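Local coordinates for benzoate transport porin BenP (Acinetobacter baumannii AB307-0294, PDB 5DL8), which is an outer-membrane beta-barrel of the OprD family that probably acts as a porin, with a presumed role in benzoate uptake, at residues 130-135 with 149-154. Residues are numbered along the deposited sequence; the frame is centred on the assembly and turned at random.
Sequences VGELWL and LTSYWG
Residues 149-154 run antiparallel to 130-135 in the wall of an OprD-type barrel, and the pair illustrates how two short strands, 132-133 and 151-153, are joined by backbone and side chains beside corners at Gly131 and Gly154. Leu149 begins the contact modestly, its CB lying at the edge of the Trp134 indole. Ser151 CB sits over one face of the Trp134 indole, 3.7 Å from its six-membered-ring centroid, a CH-pi contact. Ser151 OG, in the crowded position between the backbone N and the carbonyl carbon, donates to Glu132 OE2 at 2.7 Å. The extended Glu132 chain, with CG anti to its own N, receives this bond on the anti lone pair of OE2; OE1 is hydrogen-bonded to Ser81 OG, so both oxygens of the buried carboxylate are gripped. Tyr152 forms a hydrogen-bonded pair with Leu133: Leu133 N reaches Tyr152 O at 2.8 Å from above the carbonyl plane, whereas the return bond from Tyr152 N is weak. The CD1 branch of Leu135 meets the phenol ring obliquely, 3.7 Å from Tyr152 CG. Trp153, its CG anti to the backbone N (chi1 -174°), lays its indole across Gly131, whose CA stands 3.7 Å from the centroid of the six-membered ring, almost on its normal. The backbone angles of Gly131, at which a CB would press against the carbonyl O of Val130, by themselves call for glycine. Gly154 closes the pairing with two bonds, the one from Gly131 N to Gly154 O being 2.9 Å long and nearly straight (176°). Beyond the corners, strand 126-130 pairs with 155-160. Backbone bonds of Val130 to Leu119 and Glu132 to Ala117 join 130-135 to strand 107-123; those of Ser151 and Trp153 lead to strand 165-176, whose Val172 and Val175 pack against Tyr152.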
loop_
_atom_site.group_PDB
_atom_site.type_symbol
_atom_site.label_atom_id
_atom_site.label_comp_id
_atom_site.label_asym_id
_atom_site.label_seq_id
_atom_site.Cartn_x
_atom_site.Cartn_y
_atom_site.Cartn_z
ATOM N N VAL A 130 8.447 7.008 -18.109
ATOM C CA VAL A 130 7.488 6.362 -18.936
ATOM C C VAL A 130 7.748 4.838 -18.891
ATOM O O VAL A 130 8.869 4.377 -19.188
ATOM C CB VAL A 130 7.640 6.806 -20.405
ATOM C CG1 VAL A 130 6.608 6.115 -21.313
ATOM C CG2 VAL A 130 7.659 8.334 -20.578
ATOM N N GLY A 131 6.682 4.097 -18.542
ATOM C CA GLY A 131 6.628 2.620 -18.474
ATOM C C GLY A 131 6.115 2.175 -17.095
ATOM O O GLY A 131 5.053 2.545 -16.620
ATOM N N GLU A 132 6.892 1.337 -16.432
ATOM C CA GLU A 132 6.506 0.790 -15.125
ATOM C C GLU A 132 6.778 1.892 -14.074
ATOM O O GLU A 132 7.855 2.427 -13.992
ATOM C CB GLU A 132 7.268 -0.550 -14.836
ATOM C CG GLU A 132 6.980 -1.160 -13.491
ATOM C CD GLU A 132 7.615 -2.509 -13.237
ATOM O OE1 GLU A 132 8.861 -2.649 -13.400
ATOM O OE2 GLU A 132 6.855 -3.418 -12.819
ATOM N N LEU A 133 5.803 2.105 -13.212
ATOM C CA LEU A 133 5.917 3.033 -12.154
ATOM C C LEU A 133 5.632 2.324 -10.798
ATOM O O LEU A 133 4.639 1.606 -10.642
ATOM C CB LEU A 133 4.811 4.097 -12.370
ATOM C CG LEU A 133 4.663 4.766 -13.737
ATOM C CD1 LEU A 133 3.522 5.786 -13.768
ATOM C CD2 LEU A 133 6.021 5.400 -14.142
ATOM N N TRP A 134 6.521 2.585 -9.848
ATOM C CA TRP A 134 6.359 2.245 -8.495
ATOM C C TRP A 134 5.791 3.504 -7.775
ATOM O O TRP A 134 6.511 4.304 -7.303
ATOM C CB TRP A 134 7.740 1.842 -7.827
ATOM C CG TRP A 134 8.309 0.744 -8.587
ATOM C CD1 TRP A 134 9.140 0.867 -9.633
ATOM C CD2 TRP A 134 7.907 -0.673 -8.512
ATOM N NE1 TRP A 134 9.346 -0.438 -10.192
ATOM C CE2 TRP A 134 8.604 -1.365 -9.518
ATOM C CE3 TRP A 134 7.111 -1.405 -7.624
ATOM C CZ2 TRP A 134 8.538 -2.795 -9.694
ATOM C CZ3 TRP A 134 6.969 -2.861 -7.840
ATOM C CH2 TRP A 134 7.674 -3.508 -8.902
ATOM N N LEU A 135 4.510 3.571 -7.587
ATOM C CA LEU A 135 3.839 4.747 -7.012
ATOM C C LEU A 135 3.716 4.540 -5.504
ATOM O O LEU A 135 3.439 3.399 -5.027
ATOM C CB LEU A 135 2.442 4.860 -7.633
ATOM C CG LEU A 135 2.553 5.134 -9.129
ATOM C CD1 LEU A 135 1.241 5.082 -9.817
ATOM C CD2 LEU A 135 3.350 6.432 -9.469
ATOM N N LEU A 149 4.802 -7.949 -5.699
ATOM C CA LEU A 149 4.459 -6.519 -5.422
ATOM C C LEU A 149 3.721 -5.865 -6.625
ATOM O O LEU A 149 4.002 -6.081 -7.840
ATOM C CB LEU A 149 5.724 -5.749 -5.245
ATOM C CG LEU A 149 6.485 -5.696 -3.916
ATOM C CD1 LEU A 149 6.449 -6.949 -3.126
ATOM C CD2 LEU A 149 7.914 -5.187 -4.052
ATOM N N THR A 150 2.701 -5.112 -6.284
ATOM C CA THR A 150 1.918 -4.291 -7.241
ATOM C C THR A 150 2.828 -3.223 -7.861
ATOM O O THR A 150 3.661 -2.620 -7.189
ATOM C CB THR A 150 0.716 -3.673 -6.492
ATOM O OG1 THR A 150 0.049 -4.755 -5.848
ATOM C CG2 THR A 150 -0.328 -2.867 -7.390
ATOM N N SER A 151 2.742 -3.062 -9.161
ATOM C CA SER A 151 3.262 -1.895 -9.856
ATOM C C SER A 151 2.239 -1.423 -10.891
ATOM O O SER A 151 1.146 -2.050 -11.021
ATOM C CB SER A 151 4.592 -2.271 -10.477
ATOM O OG SER A 151 4.442 -3.205 -11.548
ATOM N N TYR A 152 2.598 -0.363 -11.657
ATOM C CA TYR A 152 1.660 0.422 -12.506
ATOM C C TYR A 152 2.298 0.745 -13.876
ATOM O O TYR A 152 3.535 0.676 -14.051
ATOM C CB TYR A 152 1.347 1.753 -11.729
ATOM C CG TYR A 152 0.669 1.497 -10.439
ATOM C CD1 TYR A 152 -0.640 1.200 -10.383
ATOM C CD2 TYR A 152 1.400 1.373 -9.270
ATOM C CE1 TYR A 152 -1.284 0.899 -9.147
ATOM C CE2 TYR A 152 0.779 1.083 -8.073
ATOM C CZ TYR A 152 -0.538 0.835 -8.018
ATOM O OH TYR A 152 -1.074 0.528 -6.771
ATOM N N TRP A 153 1.501 1.054 -14.872
ATOM C CA TRP A 153 2.110 1.401 -16.116
ATOM C C TRP A 153 1.536 2.736 -16.555
ATOM O O TRP A 153 0.299 2.891 -16.593
ATOM C CB TRP A 153 1.775 0.347 -17.143
ATOM C CG TRP A 153 2.452 0.441 -18.517
ATOM C CD1 TRP A 153 1.898 0.948 -19.730
ATOM C CD2 TRP A 153 3.724 -0.087 -18.857
ATOM N NE1 TRP A 153 2.798 0.761 -20.754
ATOM C CE2 TRP A 153 3.928 0.149 -20.240
ATOM C CE3 TRP A 153 4.726 -0.752 -18.123
ATOM C CZ2 TRP A 153 5.112 -0.247 -20.893
ATOM C CZ3 TRP A 153 5.893 -1.142 -18.786
ATOM C CH2 TRP A 153 6.066 -0.880 -20.150
ATOM N N GLY A 154 2.420 3.642 -16.933
ATOM C CA GLY A 154 1.990 5.001 -17.382
ATOM C C GLY A 154 3.130 5.964 -17.526
ATOM O O GLY A 154 4.263 5.560 -17.733
#